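Local coordinates for MMS19 nucleotide excision repair protein homolog (PDB 6TBL) that probably acts in the cytosolic iron-sulfur protein assembly complex, helping to insert iron-sulfur clusters into apoproteins of DNA metabolism and genome integrity, at residues M43-F54 against L76-Y87. Sequence-based numbering, arbitrary orientation.
Sequences MSLHVDTLVTKF and LTRLPTSVLLPY. With K (potassium ion), chain G.
Y87 and D48 make the one hydrogen bond between the two segments. Y87 OH donates to D48 OD1 at 2.8 Å; OD1 accepts through its anti lone pair. The two side chains cross at about a right angle, and OD1 lies at the ring edge. D48 reaches the hydroxyl because its CG is anti to the backbone N (chi1 -166°). V47 CG1 sits over one face of the Y87 ring in a CH-pi contact, 4.0 Å from the centroid. A leucine in place of Y87 would probably leave D48 without this donor and V47 without its aromatic face.

The other contacts are apolar. V47 CG2, on the other branch, meets L79 CD1 at 3.5 Å. L79 CD2 touches M43 CB. L76 CD1 lies 3.8 Å from V51 CG2 and as far from F54 CD2, at the ring edge. L76 CD2 faces L50 CD1. Helices 22-38 and 104-118 add L36 and W117 around L76.

The carbonyls of T77 and L79, in the turn before helix 81-94, and T81 OG1 at its start bind a potassium ion. Segment 43-54 lies largely in HEAT repeat 3; 76-87 runs from it into HEAT repeat 4. Their helices cross at -48°, neighbours in the HEAT-repeat packing of C-terminal MMS19.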
ATOM      1  N   MET A  43      18.026  25.729  21.434  1.00 93.14           N
ATOM      2  CA  MET A  43      17.457  24.415  21.707  1.00 91.55           C
ATOM      3  C   MET A  43      17.848  23.382  20.661  1.00 89.77           C
ATOM      4  O   MET A  43      17.784  22.181  20.942  1.00 88.88           O
ATOM      5  CB  MET A  43      15.933  24.503  21.788  1.00 96.57           C
ATOM      6  CG  MET A  43      15.419  25.395  22.900  1.00 95.27           C
ATOM      7  SD  MET A  43      16.083  24.958  24.518  1.00 93.95           S
ATOM      8  CE  MET A  43      15.583  23.243  24.651  1.00 97.65           C
ATOM      9  N   SER A  44      18.260  23.819  19.469  1.00 90.73           N
ATOM     10  CA  SER A  44      18.548  22.884  18.388  1.00 87.47           C
ATOM     11  C   SER A  44      19.773  22.023  18.664  1.00 90.54           C
ATOM     12  O   SER A  44      19.934  20.977  18.029  1.00 88.62           O
ATOM     13  CB  SER A  44      18.724  23.644  17.075  1.00 87.27           C
ATOM     14  OG  SER A  44      19.428  24.856  17.288  1.00 99.35           O
ATOM     15  N   LEU A  45      20.639  22.428  19.592  1.00 95.76           N
ATOM     16  CA  LEU A  45      21.798  21.600  19.905  1.00 94.00           C
ATOM     17  C   LEU A  45      21.389  20.298  20.577  1.00 96.31           C
ATOM     18  O   LEU A  45      22.060  19.275  20.412  1.00100.64           O
ATOM     19  CB  LEU A  45      22.767  22.372  20.794  1.00102.65           C
ATOM     20  CG  LEU A  45      23.464  23.573  20.159  1.00110.43           C
ATOM     21  CD1 LEU A  45      24.274  24.316  21.205  1.00113.80           C
ATOM     22  CD2 LEU A  45      24.353  23.137  18.999  1.00114.86           C
ATOM     23  N   HIS A  46      20.293  20.313  21.325  1.00103.09           N
ATOM     24  CA  HIS A  46      19.875  19.169  22.121  1.00103.02           C
ATOM     25  C   HIS A  46      18.679  18.450  21.508  1.00 98.48           C
ATOM     26  O   HIS A  46      17.878  17.855  22.227  1.00101.31           O
ATOM     27  CB  HIS A  46      19.568  19.617  23.550  1.00 98.05           C
ATOM     28  CG  HIS A  46      20.586  20.560  24.113  1.00106.80           C
ATOM     29  ND1 HIS A  46      20.606  21.904  23.807  1.00109.20           N
ATOM     30  CD2 HIS A  46      21.627  20.351  24.954  1.00109.66           C
ATOM     31  CE1 HIS A  46      21.613  22.482  24.437  1.00109.97           C
ATOM     32  NE2 HIS A  46      22.247  21.562  25.142  1.00110.87           N
ATOM     33  N   VAL A  47      18.554  18.488  20.178  1.00 92.86           N
ATOM     34  CA  VAL A  47      17.395  17.889  19.518  1.00100.25           C
ATOM     35  C   VAL A  47      17.314  16.399  19.815  1.00101.76           C
ATOM     36  O   VAL A  47      16.232  15.865  20.095  1.00104.72           O
ATOM     37  CB  VAL A  47      17.438  18.159  18.002  1.00106.91           C
ATOM     38  CG1 VAL A  47      16.420  17.292  17.286  1.00108.71           C
ATOM     39  CG2 VAL A  47      17.156  19.614  17.724  1.00111.81           C
ATOM     40  N   ASP A  48      18.453  15.705  19.779  1.00101.26           N
ATOM     41  CA  ASP A  48      18.428  14.255  19.928  1.00104.99           C
ATOM     42  C   ASP A  48      17.874  13.846  21.285  1.00103.46           C
ATOM     43  O   ASP A  48      17.036  12.939  21.373  1.00102.44           O
ATOM     44  CB  ASP A  48      19.825  13.676  19.726  1.00110.98           C
ATOM     45  CG  ASP A  48      19.803  12.175  19.528  1.00114.64           C
ATOM     46  OD1 ASP A  48      19.589  11.728  18.378  1.00117.26           O
ATOM     47  OD2 ASP A  48      19.983  11.442  20.523  1.00116.14           O
ATOM     48  N   THR A  49      18.317  14.508  22.355  1.00 99.16           N
ATOM     49  CA  THR A  49      17.793  14.182  23.676  1.00 97.33           C
ATOM     50  C   THR A  49      16.397  14.759  23.894  1.00 93.97           C
ATOM     51  O   THR A  49      15.617  14.199  24.673  1.00 91.38           O
ATOM     52  CB  THR A  49      18.760  14.665  24.762  1.00 97.61           C
ATOM     53  OG1 THR A  49      18.264  14.288  26.052  1.00 98.84           O
ATOM     54  CG2 THR A  49      18.933  16.173  24.707  1.00 94.23           C
ATOM     55  N   LEU A  50      16.058  15.859  23.217  1.00 88.86           N
ATOM     56  CA  LEU A  50      14.698  16.383  23.305  1.00 82.57           C
ATOM     57  C   LEU A  50      13.707  15.433  22.644  1.00 84.72           C
ATOM     58  O   LEU A  50      12.681  15.079  23.237  1.00 84.56           O
ATOM     59  CB  LEU A  50      14.622  17.774  22.671  1.00 72.44           C
ATOM     60  CG  LEU A  50      15.264  18.927  23.451  1.00 81.75           C
ATOM     61  CD1 LEU A  50      15.350  20.188  22.596  1.00 79.27           C
ATOM     62  CD2 LEU A  50      14.522  19.207  24.751  1.00 71.47           C
ATOM     63  N   VAL A  51      14.006  15.003  21.417  1.00 84.44           N
ATOM     64  CA  VAL A  51      13.127  14.075  20.709  1.00 82.34           C
ATOM     65  C   VAL A  51      12.984  12.776  21.491  1.00 86.17           C
ATOM     66  O   VAL A  51      11.875  12.260  21.675  1.00 84.65           O
ATOM     67  CB  VAL A  51      13.651  13.819  19.284  1.00 79.94           C
ATOM     68  CG1 VAL A  51      12.879  12.689  18.630  1.00 72.61           C
ATOM     69  CG2 VAL A  51      13.551  15.081  18.449  1.00 77.81           C
ATOM     70  N   THR A  52      14.105  12.237  21.973  1.00 90.81           N
ATOM     71  CA  THR A  52      14.076  10.957  22.674  1.00 91.55           C
ATOM     72  C   THR A  52      13.197  11.025  23.917  1.00 89.64           C
ATOM     73  O   THR A  52      12.275  10.217  24.084  1.00 83.54           O
ATOM     74  CB  THR A  52      15.497  10.534  23.046  1.00 96.73           C
ATOM     75  OG1 THR A  52      16.346  10.641  21.897  1.00104.51           O
ATOM     76  CG2 THR A  52      15.512   9.099  23.544  1.00 96.95           C
ATOM     77  N   LYS A  53      13.462  11.996  24.794  1.00 87.98           N
ATOM     78  CA  LYS A  53      12.774  12.040  26.082  1.00 88.63           C
ATOM     79  C   LYS A  53      11.312  12.439  25.932  1.00 90.22           C
ATOM     80  O   LYS A  53      10.450  11.925  26.655  1.00 93.62           O
ATOM     81  CB  LYS A  53      13.498  12.992  27.031  1.00 89.23           C
ATOM     82  CG  LYS A  53      14.805  12.437  27.556  1.00 95.02           C
ATOM     83  CD  LYS A  53      14.585  11.073  28.188  1.00104.10           C
ATOM     84  CE  LYS A  53      15.899  10.414  28.561  1.00110.84           C
ATOM     85  NZ  LYS A  53      15.681   9.043  29.094  1.00116.35           N
ATOM     86  N   PHE A  54      11.011  13.355  25.008  1.00 90.32           N
ATOM     87  CA  PHE A  54       9.619  13.735  24.784  1.00 83.85           C
ATOM     88  C   PHE A  54       8.787  12.538  24.346  1.00 87.75           C
ATOM     89  O   PHE A  54       7.653  12.359  24.806  1.00 83.46           O
ATOM     90  CB  PHE A  54       9.532  14.855  23.745  1.00 78.58           C
ATOM     91  CG  PHE A  54      10.015  16.190  24.238  1.00 78.17           C
ATOM     92  CD1 PHE A  54      10.252  16.409  25.586  1.00 75.77           C
ATOM     93  CD2 PHE A  54      10.224  17.232  23.349  1.00 77.77           C
ATOM     94  CE1 PHE A  54      10.696  17.640  26.033  1.00 74.37           C
ATOM     95  CE2 PHE A  54      10.669  18.464  23.791  1.00 78.04           C
ATOM     96  CZ  PHE A  54      10.902  18.669  25.134  1.00 72.18           C
ATOM     97  N   LEU A  76       8.567  21.486  19.105  1.00 73.98           N
ATOM     98  CA  LEU A  76       9.851  21.187  18.482  1.00 77.06           C
ATOM     99  C   LEU A  76       9.892  21.631  17.026  1.00 78.79           C
ATOM    100  O   LEU A  76      10.964  21.968  16.512  1.00 75.95           O
ATOM    101  CB  LEU A  76      10.149  19.690  18.577  1.00 81.71           C
ATOM    102  CG  LEU A  76      10.920  19.196  19.797  1.00 83.28           C
ATOM    103  CD1 LEU A  76      11.137  17.696  19.702  1.00 77.93           C
ATOM    104  CD2 LEU A  76      12.249  19.917  19.899  1.00 81.11           C
ATOM    105  N   THR A  77       8.744  21.643  16.347  1.00 75.62           N
ATOM    106  CA  THR A  77       8.712  22.007  14.936  1.00 71.34           C
ATOM    107  C   THR A  77       9.071  23.468  14.686  1.00 81.42           C
ATOM    108  O   THR A  77       9.191  23.860  13.519  1.00 93.93           O
ATOM    109  CB  THR A  77       7.334  21.700  14.346  1.00 70.40           C
ATOM    110  OG1 THR A  77       6.347  22.519  14.982  1.00 76.58           O
ATOM    111  CG2 THR A  77       6.980  20.236  14.565  1.00 65.77           C
ATOM    112  N   ARG A  78       9.250  24.275  15.735  1.00 80.86           N
ATOM    113  CA  ARG A  78       9.707  25.649  15.562  1.00 83.19           C
ATOM    114  C   ARG A  78      11.214  25.739  15.360  1.00 84.08           C
ATOM    115  O   ARG A  78      11.704  26.770  14.886  1.00 92.77           O
ATOM    116  CB  ARG A  78       9.289  26.502  16.765  1.00 88.16           C
ATOM    117  CG  ARG A  78       9.468  27.999  16.557  1.00 98.28           C
ATOM    118  CD  ARG A  78       8.382  28.788  17.261  1.00111.89           C
ATOM    119  NE  ARG A  78       7.053  28.434  16.771  1.00117.40           N
ATOM    120  CZ  ARG A  78       5.935  29.049  17.141  1.00117.71           C
ATOM    121  NH1 ARG A  78       5.988  30.053  18.005  1.00112.82           N
ATOM    122  NH2 ARG A  78       4.767  28.663  16.648  1.00123.59           N
ATOM    123  N   LEU A  79      11.955  24.683  15.699  1.00 86.55           N
ATOM    124  CA  LEU A  79      13.385  24.657  15.449  1.00 87.10           C
ATOM    125  C   LEU A  79      13.650  24.697  13.944  1.00 95.46           C
ATOM    126  O   LEU A  79      12.748  24.441  13.139  1.00101.77           O
ATOM    127  CB  LEU A  79      14.011  23.406  16.069  1.00 85.27           C
ATOM    128  CG  LEU A  79      13.717  23.130  17.547  1.00 86.82           C
ATOM    129  CD1 LEU A  79      14.579  21.993  18.061  1.00 78.82           C
ATOM    130  CD2 LEU A  79      13.907  24.371  18.397  1.00 80.87           C
ATOM    131  N   PRO A  80      14.872  25.043  13.539  1.00 97.48           N
ATOM    132  CA  PRO A  80      15.202  25.044  12.108  1.00 97.42           C
ATOM    133  C   PRO A  80      14.897  23.703  11.454  1.00 94.66           C
ATOM    134  O   PRO A  80      15.259  22.641  11.966  1.00 97.29           O
ATOM    135  CB  PRO A  80      16.702  25.353  12.097  1.00 95.53           C
ATOM    136  CG  PRO A  80      16.913  26.169  13.320  1.00 91.60           C
ATOM    137  CD  PRO A  80      15.958  25.624  14.352  1.00 92.90           C
ATOM    138  N   THR A  81      14.222  23.764  10.303  1.00 80.89           N
ATOM    139  CA  THR A  81      13.758  22.549   9.643  1.00 89.68           C
ATOM    140  C   THR A  81      14.917  21.655   9.218  1.00 97.56           C
ATOM    141  O   THR A  81      14.788  20.425   9.233  1.00 99.50           O
ATOM    142  CB  THR A  81      12.893  22.918   8.437  1.00 93.13           C
ATOM    143  OG1 THR A  81      11.855  23.816   8.853  1.00 98.09           O
ATOM    144  CG2 THR A  81      12.259  21.678   7.820  1.00 88.76           C
ATOM    145  N   SER A  82      16.059  22.247   8.859  1.00 98.86           N
ATOM    146  CA  SER A  82      17.185  21.457   8.375  1.00101.56           C
ATOM    147  C   SER A  82      17.722  20.489   9.423  1.00101.30           C
ATOM    148  O   SER A  82      18.338  19.483   9.059  1.00104.55           O
ATOM    149  CB  SER A  82      18.306  22.379   7.894  1.00104.15           C
ATOM    150  OG  SER A  82      18.771  23.203   8.948  1.00106.99           O
ATOM    151  N   VAL A  83      17.499  20.758  10.713  1.00 98.74           N
ATOM    152  CA  VAL A  83      17.987  19.873  11.767  1.00 99.98           C
ATOM    153  C   VAL A  83      16.922  18.907  12.259  1.00101.58           C
ATOM    154  O   VAL A  83      17.253  17.960  12.992  1.00103.94           O
ATOM    155  CB  VAL A  83      18.551  20.675  12.960  1.00101.64           C
ATOM    156  CG1 VAL A  83      19.439  21.799  12.459  1.00109.83           C
ATOM    157  CG2 VAL A  83      17.427  21.209  13.838  1.00 92.27           C
ATOM    158  N   LEU A  84      15.659  19.112  11.883  1.00 99.08           N
ATOM    159  CA  LEU A  84      14.589  18.211  12.285  1.00 95.38           C
ATOM    160  C   LEU A  84      14.365  17.087  11.287  1.00 99.75           C
ATOM    161  O   LEU A  84      13.910  16.009  11.681  1.00103.63           O
ATOM    162  CB  LEU A  84      13.280  18.980  12.468  1.00 86.96           C
ATOM    163  CG  LEU A  84      13.304  20.173  13.417  1.00 83.25           C
ATOM    164  CD1 LEU A  84      11.907  20.709  13.591  1.00 79.40           C
ATOM    165  CD2 LEU A  84      13.910  19.795  14.753  1.00 86.63           C
ATOM    166  N   LEU A  85      14.688  17.312  10.011  1.00 96.00           N
ATOM    167  CA  LEU A  85      14.379  16.329   8.975  1.00 93.48           C
ATOM    168  C   LEU A  85      14.982  14.949   9.218  1.00 93.29           C
ATOM    169  O   LEU A  85      14.291  13.954   8.942  1.00 94.76           O
ATOM    170  CB  LEU A  85      14.798  16.885   7.606  1.00 94.47           C
ATOM    171  CG  LEU A  85      14.011  18.121   7.156  1.00 89.54           C
ATOM    172  CD1 LEU A  85      14.543  18.655   5.835  1.00 79.83           C
ATOM    173  CD2 LEU A  85      12.521  17.812   7.058  1.00 78.37           C
ATOM    174  N   PRO A  86      16.216  14.798   9.717  1.00 93.67           N
ATOM    175  CA  PRO A  86      16.713  13.446  10.025  1.00 91.79           C
ATOM    176  C   PRO A  86      15.925  12.732  11.113  1.00 97.11           C
ATOM    177  O   PRO A  86      16.121  11.525  11.299  1.00101.57           O
ATOM    178  CB  PRO A  86      18.166  13.687  10.463  1.00 93.78           C
ATOM    179  CG  PRO A  86      18.231  15.130  10.814  1.00 96.80           C
ATOM    180  CD  PRO A  86      17.278  15.803   9.883  1.00 96.67           C
ATOM    181  N   TYR A  87      15.048  13.431  11.833  1.00 92.44           N
ATOM    182  CA  TYR A  87      14.175  12.808  12.816  1.00 90.80           C
ATOM    183  C   TYR A  87      12.738  12.672  12.337  1.00 76.84           C
ATOM    184  O   TYR A  87      11.947  11.992  13.000  1.00 84.94           O
ATOM    185  CB  TYR A  87      14.196  13.607  14.129  1.00 76.63           C
ATOM    186  CG  TYR A  87      15.560  13.683  14.772  1.00 84.35           C
ATOM    187  CD1 TYR A  87      15.964  12.731  15.700  1.00 80.86           C
ATOM    188  CD2 TYR A  87      16.449  14.702  14.448  1.00 84.71           C
ATOM    189  CE1 TYR A  87      17.212  12.792  16.291  1.00 84.26           C
ATOM    190  CE2 TYR A  87      17.701  14.771  15.035  1.00 85.27           C
ATOM    191  CZ  TYR A  87      18.076  13.812  15.954  1.00 87.19           C
ATOM    192  OH  TYR A  87      19.319  13.871  16.540  1.00 95.47           O
TER
HETATM  193  K     K G1101      10.465  24.762  11.157  1.00106.25           K